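Local coordinates for protein Poly(A) ribonuclease pop2 (Schizosaccharomyces pombe, PDB 2P51) that removes poly(A) tails from mRNA as the catalytic 3'-exoribonuclease of the CCR4-NOT complex, releasing 5'-AMP, at residues 111-114 and 115-118; 149-152 and 153-156; 175-178 and 179-183; 187-190 and 191-195. All coordinates share one frame; numbering follows the deposited sequence.

How the contacts relate
From the N terminus, contact 1 comes first. It closes the tight turn in the loop between strand 105-109 and helix 121-129. Contact 2 ends helix 144-152 and turns the chain toward strand 163-166. Contact 3 ends helix 170-181, the helix that carries the metal ligand D172. Contact 4 starts helix 189-199. All four are in series along the chain, so none nests in or crosses another. Contact 1 touches none of the others. Contacts 2 and 3 meet where I152 CD1 packs 3.8 Å from M180 O. Contacts 3 and 4 meet where L177 CD2 packs 3.9 Å from F192 CD1. Helix 170-181 thus joins its two helical neighbours.

Contact 1: 111-114 and 115-118; sequences TFNL and QDDM
N113 reaches forward round a tight turn to the residues that follow it, Q115, D116 and D117. Its CG is anti to the backbone N (chi1 -174°), and this swings the amide over the start of the turn. CB lies beside the carboxylate of D117, 3.7 Å from OD2. At CG the side chain becomes flat and meets the D116 carboxylate; the two planes are only 5° apart and stack. OD1 turns to the backbone. N113 OD1 accepts from D116 N at 2.9 Å, with the donor above the carbonyl plane. Q115 N gives N113 OD1 a weak bond at 2.8 Å. N113 ND2 donates to a water at 3.0 Å. The same water takes a weak bond from Q115 NE2, which also bonds Q138.

The backbone of N113 is held too. Its N donates to D117 OD2 at 2.9 Å, from above the carboxylate plane, and its O accepts from D117 N at 2.9 Å. D117 OD1 forms a salt bridge with K84, so both carboxylate oxygens are engaged. The CB of D117 sits over one face of the buried F112 ring, 4.2 Å from its centroid, in a CH-pi contact. An asparagine whose side-chain and main-chain oxygens both bind the N-H groups ahead of it is characteristic of an Asx motif, here joined to an alpha-turn.

Contact 2: 149-152 and 153-156; sequences ELLI and GSGL
L151 and S154 meet at the end of helix 144-152. L151 and L156 also cross here at about a right angle, with L151 CD1 4.2 Å from L156 CB. The end of L151 bends back toward the loop, and the same methyl lies 3.8 Å from S154 OG. Beyond this, L151 packs on M180 of helix 170-181 and L156 on I38 of helix 31-41.

S154 sets its OG between its own backbone N and carbonyl carbon (chi1 61°). From there OG gives its proton to L151 O at 2.6 Å, only 16° out of the carbonyl plane. S154 N reaches the same oxygen at 3.1 Å from well above that plane. OG then accepts from L156 N at 3.0 Å, which makes an ST turn. An alanine here takes away OG, and the helix end and outgoing loop would probably be less firmly tied, with L156 N left without this acceptor. A water that accepts from G155 N also lies 2.7 Å from I152 O, and the positive phi of G155 (97°) suits a glycine.

The buried hydroxyl of S154 is both donor and acceptor. It is a second donor to L151 O and an acceptor for L156 N.

Contact 3: 175-178 and 179-183; sequences YLLK and AMTQI
Backbone bonds from A179 N to Y175 O, M180 N to L176 O, T181 N to L177 O and Q182 N to K178 O carry helix 170-181 to its end, where Q182 leaves with positive phi (56°). T181 doubles the third of these bonds. Its OG1 gives a proton to L177 O at 2.8 Å, from above the carbonyl plane, while T181 N comes to the same oxygen at 2.9 Å. The other branch, CG2, points at the leucine side chain and lies 4.0 Å from L177 CD1. The two side chains pass each other obliquely.

M180 bends at its last torsion (chi3 -61°), and this brings CE back to 3.6 Å from L176 O. The M180 side chain also packs on Y199 and F200. Q182 folds back over the helix end. Its NE2 donates to A179 O at 2.9 Å, on a lone pair in the carbonyl plane, and the acceptor lies close to the plane of the glutamine amide. K178 stretches its chain out to bond V80 O with NZ. The ring of Y175 stacks on F54, and its OH bonds L83 O.

The hydroxyl of T181 is a second donor to an oxygen already bonded in the helix pattern. The amide of Q182 gives A179 O, in the last turn, a side-chain donor. Together they would probably make the helix end harder to fray.

Contact 4: 187-190 and 191-195; sequences AEYE and EFYKI
The start of helix 189-199 carries a cluster of three aromatic side chains, Y189, F192 and Y193. E188 stands at the N-cap position, and its O accepts from F192 N at 3.2 Å, in the carbonyl plane. Y193 N meets Y189 O at 2.7 Å, in a nearly straight bond.

Y189 is the middle ring of the cluster. Its CG is anti to the backbone N (chi1 -179°), which turns the ring forward along the helix toward F192 and Y193. One long side meets F192: Y189 CE1 lies 3.5 Å from F192 CD2, at the edge of the phenylalanine ring and near its plane. The two ring planes are 37° apart. Over one face of Y189 sits Y193 CB, 4.2 Å from the ring centroid, in a CH-pi contact. The phenol end goes on to the Y193 ring, with Y189 OH 3.3 Å from Y193 CD1. These two planes are 38° apart, so both pairs are oblique. Replacing Y189 by an alanine would probably open a gap beside F192 and leave Y193 CB without the ring face it rests on.

Farther round the helix a water joins E190 O to K194 NZ. The rings also have partners beyond the turn. F192 packs on A174 and meets the ring of Y73, Y193 OH bonds N267 O, and Y189 touches L269 and L272. Y189, F192 and Y193, spaced three and four residues apart, form an aromatic cluster on one side of helix 189-199, between helix 170-181 and the last modelled residues, up to L272.

Contact 1: 111-114 and 115-118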
loop_
_atom_site.group_PDB
_atom_site.type_symbol
_atom_site.label_atom_id
_atom_site.label_comp_id
_atom_site.label_asym_id
_atom_site.label_seq_id
_atom_site.Cartn_x
_atom_site.Cartn_y
_atom_site.Cartn_z
ATOM N N THR A 111 5.641 -8.422 -12.074
ATOM C CA THR A 111 5.844 -9.725 -12.736
ATOM C C THR A 111 5.355 -10.874 -11.855
ATOM O O THR A 111 5.561 -10.915 -10.635
ATOM C CB THR A 111 7.330 -9.882 -13.073
ATOM O OG1 THR A 111 7.468 -11.022 -13.935
ATOM C CG2 THR A 111 8.144 -10.133 -11.807
ATOM N N PHE A 112 4.684 -11.863 -12.451
ATOM C CA PHE A 112 4.147 -12.995 -11.675
ATOM C C PHE A 112 3.926 -14.117 -12.669
ATOM O O PHE A 112 3.637 -13.831 -13.859
ATOM C CB PHE A 112 2.841 -12.550 -10.993
ATOM C CG PHE A 112 2.500 -13.477 -9.853
ATOM C CD1 PHE A 112 3.084 -13.250 -8.604
ATOM C CD2 PHE A 112 1.627 -14.557 -10.016
ATOM C CE1 PHE A 112 2.809 -14.105 -7.535
ATOM C CE2 PHE A 112 1.374 -15.392 -8.945
ATOM C CZ PHE A 112 1.968 -15.176 -7.713
ATOM N N ASN A 113 4.048 -15.372 -12.255
ATOM C CA ASN A 113 4.020 -16.528 -13.125
ATOM C C ASN A 113 3.175 -17.603 -12.424
ATOM O O ASN A 113 3.595 -18.166 -11.422
ATOM C CB ASN A 113 5.433 -16.993 -13.445
ATOM C CG ASN A 113 5.382 -18.103 -14.475
ATOM O OD1 ASN A 113 4.695 -19.093 -14.237
ATOM N ND2 ASN A 113 6.136 -17.910 -15.572
ATOM N N LEU A 114 1.967 -17.860 -12.941
ATOM C CA LEU A 114 1.064 -18.789 -12.281
ATOM C C LEU A 114 1.584 -20.217 -12.296
ATOM O O LEU A 114 1.213 -21.069 -11.499
ATOM C CB LEU A 114 -0.347 -18.779 -12.926
ATOM C CG LEU A 114 -1.133 -17.476 -12.620
ATOM C CD1 LEU A 114 -2.463 -17.493 -13.369
ATOM C CD2 LEU A 114 -1.323 -17.261 -11.111
ATOM N N GLN A 115 2.455 -20.508 -13.258
ATOM C CA GLN A 115 2.969 -21.886 -13.315
ATOM C C GLN A 115 4.109 -22.069 -12.326
ATOM O O GLN A 115 4.308 -23.143 -11.759
ATOM C CB GLN A 115 3.373 -22.143 -14.784
ATOM C CG GLN A 115 2.225 -22.138 -15.776
ATOM C CD GLN A 115 1.737 -20.776 -16.229
ATOM O OE1 GLN A 115 0.510 -20.555 -16.277
ATOM N NE2 GLN A 115 2.608 -19.820 -16.578
ATOM N N ASP A 116 4.947 -21.055 -12.072
ATOM C CA ASP A 116 6.170 -21.224 -11.321
ATOM C C ASP A 116 6.128 -20.702 -9.887
ATOM O O ASP A 116 6.905 -21.179 -9.027
ATOM C CB ASP A 116 7.340 -20.461 -11.991
ATOM C CG ASP A 116 7.741 -20.883 -13.376
ATOM O OD1 ASP A 116 7.292 -21.970 -13.812
ATOM O OD2 ASP A 116 8.521 -20.160 -14.071
ATOM N N ASP A 117 5.286 -19.702 -9.629
ATOM C CA ASP A 117 5.333 -18.945 -8.385
ATOM C C ASP A 117 4.393 -19.546 -7.351
ATOM O O ASP A 117 3.439 -20.219 -7.717
ATOM C CB ASP A 117 4.936 -17.476 -8.605
ATOM C CG ASP A 117 6.083 -16.729 -9.267
ATOM O OD1 ASP A 117 7.263 -17.108 -9.082
ATOM O OD2 ASP A 117 5.823 -15.757 -10.006
ATOM N N MET A 118 4.723 -19.280 -6.088
ATOM C CA MET A 118 3.899 -19.763 -4.987
ATOM C C MET A 118 2.735 -18.843 -4.697
ATOM O O MET A 118 2.872 -17.616 -4.875
ATOM C CB MET A 118 4.769 -19.864 -3.729
ATOM C CG MET A 118 5.966 -20.769 -3.913
ATOM S SD MET A 118 6.973 -20.942 -2.430
ATOM C CE MET A 118 7.823 -19.350 -2.442
HETATM O O HOH W 1 5.833 -20.188 -17.525
#

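Contact 2: 149-152 and 153-156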
loop_
_atom_site.group_PDB
_atom_site.type_symbol
_atom_site.label_atom_id
_atom_site.label_comp_id
_atom_site.label_asym_id
_atom_site.label_seq_id
_atom_site.Cartn_x
_atom_site.Cartn_y
_atom_site.Cartn_z
ATOM N N GLU A 149 14.503 0.820 -7.322
ATOM C CA GLU A 149 15.506 1.822 -7.624
ATOM C C GLU A 149 14.875 3.188 -7.890
ATOM O O GLU A 149 15.350 4.210 -7.383
ATOM C CB GLU A 149 16.235 1.395 -8.892
ATOM C CG GLU A 149 17.712 1.209 -8.683
ATOM C CD GLU A 149 18.321 0.573 -9.913
ATOM O OE1 GLU A 149 17.978 1.073 -11.008
ATOM O OE2 GLU A 149 19.096 -0.383 -9.708
ATOM N N LEU A 150 13.808 3.211 -8.679
ATOM C CA LEU A 150 13.129 4.468 -9.004
ATOM C C LEU A 150 12.433 5.060 -7.791
ATOM O O LEU A 150 12.442 6.273 -7.569
ATOM C CB LEU A 150 12.144 4.248 -10.164
ATOM C CG LEU A 150 12.838 3.913 -11.509
ATOM C CD1 LEU A 150 11.812 3.670 -12.609
ATOM C CD2 LEU A 150 13.812 4.995 -11.942
ATOM N N LEU A 151 11.783 4.198 -6.995
ATOM C CA LEU A 151 11.053 4.699 -5.837
ATOM C C LEU A 151 12.006 5.340 -4.839
ATOM O O LEU A 151 11.745 6.411 -4.312
ATOM C CB LEU A 151 10.273 3.576 -5.149
ATOM C CG LEU A 151 9.450 4.039 -3.929
ATOM C CD1 LEU A 151 8.369 5.036 -4.355
ATOM C CD2 LEU A 151 8.848 2.849 -3.186
ATOM N N ILE A 152 13.141 4.698 -4.589
ATOM C CA ILE A 152 14.065 5.243 -3.597
ATOM C C ILE A 152 14.547 6.607 -4.023
ATOM O O ILE A 152 14.690 7.493 -3.175
ATOM C CB ILE A 152 15.260 4.286 -3.340
ATOM C CG1 ILE A 152 14.793 2.948 -2.752
ATOM C CG2 ILE A 152 16.321 4.922 -2.440
ATOM C CD1 ILE A 152 15.845 1.868 -2.825
ATOM N N GLY A 153 14.776 6.806 -5.313
ATOM C CA GLY A 153 15.275 8.127 -5.758
ATOM C C GLY A 153 14.173 9.085 -6.068
ATOM O O GLY A 153 14.468 10.171 -6.544
ATOM N N SER A 154 12.909 8.796 -5.828
ATOM C CA SER A 154 11.786 9.562 -6.360
ATOM C C SER A 154 11.483 10.817 -5.564
ATOM O O SER A 154 10.844 11.724 -6.128
ATOM C CB SER A 154 10.497 8.700 -6.393
ATOM O OG SER A 154 10.144 8.292 -5.051
ATOM N N GLY A 155 11.874 10.871 -4.307
ATOM C CA GLY A 155 11.437 11.934 -3.388
ATOM C C GLY A 155 10.248 11.445 -2.561
ATOM O O GLY A 155 9.855 12.185 -1.649
ATOM N N LEU A 156 9.665 10.263 -2.820
ATOM C CA LEU A 156 8.512 9.855 -2.019
ATOM C C LEU A 156 8.973 9.228 -0.703
ATOM O O LEU A 156 8.172 9.298 0.264
ATOM C CB LEU A 156 7.660 8.858 -2.790
ATOM C CG LEU A 156 6.596 9.435 -3.761
ATOM C CD1 LEU A 156 7.252 10.161 -4.954
ATOM C CD2 LEU A 156 5.651 8.339 -4.210
HETATM O O HOH W 2 12.651 9.078 -2.296
#

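Contact 3: 175-178 and 179-183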
loop_
_atom_site.group_PDB
_atom_site.type_symbol
_atom_site.label_atom_id
_atom_site.label_comp_id
_atom_site.label_asym_id
_atom_site.label_seq_id
_atom_site.Cartn_x
_atom_site.Cartn_y
_atom_site.Cartn_z
ATOM N N TYR A 175 5.762 -5.284 2.010
ATOM C CA TYR A 175 6.072 -5.532 0.583
ATOM C C TYR A 175 6.878 -4.383 -0.002
ATOM O O TYR A 175 7.751 -4.657 -0.840
ATOM C CB TYR A 175 4.779 -5.741 -0.211
ATOM C CG TYR A 175 4.432 -7.229 -0.247
ATOM C CD1 TYR A 175 3.377 -7.799 0.433
ATOM C CD2 TYR A 175 5.260 -8.038 -1.009
ATOM C CE1 TYR A 175 3.087 -9.171 0.375
ATOM C CE2 TYR A 175 5.001 -9.381 -1.066
ATOM C CZ TYR A 175 3.935 -9.952 -0.387
ATOM O OH TYR A 175 3.750 -11.302 -0.501
ATOM N N LEU A 176 6.618 -3.155 0.425
ATOM C CA LEU A 176 7.400 -2.056 -0.127
ATOM C C LEU A 176 8.815 -2.120 0.442
ATOM O O LEU A 176 9.794 -1.871 -0.290
ATOM C CB LEU A 176 6.799 -0.661 0.115
ATOM C CG LEU A 176 5.876 -0.188 -1.037
ATOM C CD1 LEU A 176 4.602 -1.027 -1.058
ATOM C CD2 LEU A 176 5.603 1.299 -0.917
ATOM N N LEU A 177 8.907 -2.482 1.750
ATOM C CA LEU A 177 10.314 -2.572 2.240
ATOM C C LEU A 177 11.069 -3.693 1.580
ATOM O O LEU A 177 12.270 -3.559 1.252
ATOM C CB LEU A 177 10.328 -2.712 3.773
ATOM C CG LEU A 177 11.696 -2.586 4.453
ATOM C CD1 LEU A 177 12.166 -1.125 4.445
ATOM C CD2 LEU A 177 11.678 -3.125 5.878
ATOM N N LYS A 178 10.433 -4.825 1.358
ATOM C CA LYS A 178 11.042 -5.951 0.630
ATOM C C LYS A 178 11.505 -5.516 -0.754
ATOM O O LYS A 178 12.589 -5.814 -1.249
ATOM C CB LYS A 178 10.040 -7.110 0.528
ATOM C CG LYS A 178 10.422 -8.208 -0.433
ATOM C CD LYS A 178 9.351 -9.304 -0.504
ATOM C CE LYS A 178 9.796 -10.431 -1.470
ATOM N NZ LYS A 178 8.608 -11.341 -1.724
ATOM N N ALA A 179 10.676 -4.765 -1.478
ATOM C CA ALA A 179 11.039 -4.307 -2.803
ATOM C C ALA A 179 12.266 -3.406 -2.706
ATOM O O ALA A 179 13.252 -3.573 -3.448
ATOM C CB ALA A 179 9.892 -3.551 -3.441
ATOM N N MET A 180 12.251 -2.440 -1.788
ATOM C CA MET A 180 13.393 -1.519 -1.765
ATOM C C MET A 180 14.683 -2.173 -1.298
ATOM O O MET A 180 15.745 -1.749 -1.742
ATOM C CB MET A 180 13.044 -0.331 -0.852
ATOM C CG MET A 180 12.036 0.576 -1.554
ATOM S SD MET A 180 11.684 2.060 -0.576
ATOM C CE MET A 180 11.010 1.321 0.907
ATOM N N THR A 181 14.613 -3.172 -0.406
ATOM C CA THR A 181 15.849 -3.698 0.186
ATOM C C THR A 181 16.368 -4.966 -0.482
ATOM O O THR A 181 17.563 -5.266 -0.373
ATOM C CB THR A 181 15.664 -4.005 1.692
ATOM O OG1 THR A 181 14.643 -4.995 1.875
ATOM C CG2 THR A 181 15.207 -2.774 2.475
ATOM N N GLN A 182 15.453 -5.680 -1.137
ATOM C CA GLN A 182 15.745 -6.934 -1.837
ATOM C C GLN A 182 16.372 -8.010 -0.975
ATOM O O GLN A 182 17.195 -8.807 -1.474
ATOM C CB GLN A 182 16.678 -6.637 -3.010
ATOM C CG GLN A 182 16.014 -5.807 -4.110
ATOM C CD GLN A 182 14.935 -6.565 -4.862
ATOM O OE1 GLN A 182 15.160 -7.686 -5.345
ATOM N NE2 GLN A 182 13.763 -5.934 -4.962
ATOM N N ILE A 183 15.995 -8.073 0.295
ATOM C CA ILE A 183 16.562 -9.085 1.168
ATOM C C ILE A 183 15.439 -9.550 2.076
ATOM O O ILE A 183 14.412 -8.847 2.119
ATOM C CB ILE A 183 17.678 -8.506 2.050
ATOM C CG1 ILE A 183 17.230 -7.210 2.755
ATOM C CG2 ILE A 183 18.973 -8.284 1.281
ATOM C CD1 ILE A 183 18.291 -6.676 3.716
#

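Contact 4: 187-190 and 191-195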
loop_
_atom_site.group_PDB
_atom_site.type_symbol
_atom_site.label_atom_id
_atom_site.label_comp_id
_atom_site.label_asym_id
_atom_site.label_seq_id
_atom_site.Cartn_x
_atom_site.Cartn_y
_atom_site.Cartn_z
ATOM N N ALA A 187 14.209 -10.175 11.429
ATOM C CA ALA A 187 13.664 -11.290 12.211
ATOM C C ALA A 187 12.681 -10.840 13.287
ATOM O O ALA A 187 11.752 -11.573 13.660
ATOM C CB ALA A 187 14.789 -12.065 12.879
ATOM N N GLU A 188 12.877 -9.639 13.816
ATOM C CA GLU A 188 12.051 -9.103 14.896
ATOM C C GLU A 188 11.391 -7.791 14.488
ATOM O O GLU A 188 11.989 -7.028 13.716
ATOM C CB GLU A 188 12.882 -8.902 16.149
ATOM C CG GLU A 188 13.471 -10.194 16.717
ATOM C CD GLU A 188 12.540 -10.747 17.785
ATOM O OE1 GLU A 188 11.770 -11.686 17.479
ATOM O OE2 GLU A 188 12.580 -10.203 18.914
ATOM N N TYR A 189 10.182 -7.565 15.011
ATOM C CA TYR A 189 9.395 -6.403 14.619
ATOM C C TYR A 189 10.137 -5.114 14.945
ATOM O O TYR A 189 10.075 -4.171 14.170
ATOM C CB TYR A 189 8.004 -6.341 15.281
ATOM C CG TYR A 189 7.197 -5.122 14.843
ATOM C CD1 TYR A 189 6.699 -5.016 13.552
ATOM C CD2 TYR A 189 6.929 -4.050 15.694
ATOM C CE1 TYR A 189 5.966 -3.902 13.146
ATOM C CE2 TYR A 189 6.201 -2.925 15.321
ATOM C CZ TYR A 189 5.716 -2.858 14.027
ATOM O OH TYR A 189 4.989 -1.744 13.623
ATOM N N GLU A 190 10.799 -5.074 16.105
ATOM C CA GLU A 190 11.495 -3.843 16.506
ATOM C C GLU A 190 12.436 -3.356 15.401
ATOM O O GLU A 190 12.461 -2.148 15.129
ATOM C CB GLU A 190 12.282 -4.079 17.806
ATOM C CG GLU A 190 11.473 -4.523 18.994
ATOM C CD GLU A 190 10.990 -5.963 18.943
ATOM O OE1 GLU A 190 11.584 -6.864 18.297
ATOM O OE2 GLU A 190 9.916 -6.230 19.543
ATOM N N GLU A 191 13.162 -4.256 14.769
ATOM C CA GLU A 191 14.083 -3.917 13.695
ATOM C C GLU A 191 13.334 -3.519 12.421
ATOM O O GLU A 191 13.719 -2.601 11.698
ATOM C CB GLU A 191 15.053 -5.059 13.332
ATOM C CG GLU A 191 16.172 -4.665 12.379
ATOM C CD GLU A 191 17.208 -5.724 12.054
ATOM O OE1 GLU A 191 17.382 -6.734 12.780
ATOM O OE2 GLU A 191 17.923 -5.600 11.018
ATOM N N PHE A 192 12.257 -4.244 12.123
ATOM C CA PHE A 192 11.449 -3.891 10.966
ATOM C C PHE A 192 10.936 -2.478 11.133
ATOM O O PHE A 192 11.037 -1.678 10.188
ATOM C CB PHE A 192 10.306 -4.884 10.879
ATOM C CG PHE A 192 9.201 -4.529 9.920
ATOM C CD1 PHE A 192 9.395 -4.847 8.578
ATOM C CD2 PHE A 192 8.026 -3.930 10.319
ATOM C CE1 PHE A 192 8.404 -4.549 7.649
ATOM C CE2 PHE A 192 7.071 -3.616 9.382
ATOM C CZ PHE A 192 7.232 -3.907 8.040
ATOM N N TYR A 193 10.373 -2.175 12.318
ATOM C CA TYR A 193 9.794 -0.877 12.574
ATOM C C TYR A 193 10.834 0.221 12.439
ATOM O O TYR A 193 10.576 1.302 11.875
ATOM C CB TYR A 193 9.213 -0.890 13.995
ATOM C CG TYR A 193 8.475 0.396 14.313
ATOM C CD1 TYR A 193 7.208 0.669 13.776
ATOM C CD2 TYR A 193 9.078 1.323 15.159
ATOM C CE1 TYR A 193 6.559 1.845 14.079
ATOM C CE2 TYR A 193 8.419 2.500 15.449
ATOM C CZ TYR A 193 7.182 2.756 14.909
ATOM O OH TYR A 193 6.548 3.938 15.240
ATOM N N LYS A 194 12.028 0.002 12.965
ATOM C CA LYS A 194 13.070 1.022 12.889
ATOM C C LYS A 194 13.418 1.387 11.457
ATOM O O LYS A 194 13.549 2.550 11.062
ATOM C CB LYS A 194 14.317 0.474 13.585
ATOM C CG LYS A 194 15.545 1.325 13.515
ATOM C CD LYS A 194 16.430 0.777 14.679
ATOM C CE LYS A 194 15.445 0.053 15.614
ATOM N NZ LYS A 194 14.713 0.992 16.509
ATOM N N ILE A 195 13.602 0.356 10.628
ATOM C CA ILE A 195 13.983 0.629 9.232
ATOM C C ILE A 195 12.798 1.182 8.497
ATOM O O ILE A 195 12.932 2.098 7.677
ATOM C CB ILE A 195 14.437 -0.724 8.629
ATOM C CG1 ILE A 195 15.713 -1.221 9.318
ATOM C CG2 ILE A 195 14.552 -0.639 7.133
ATOM C CD1 ILE A 195 16.258 -2.561 8.929
HETATM O O HOH W 3 15.763 -8.338 13.999
HETATM O O HOH W 4 11.868 -0.128 17.073
#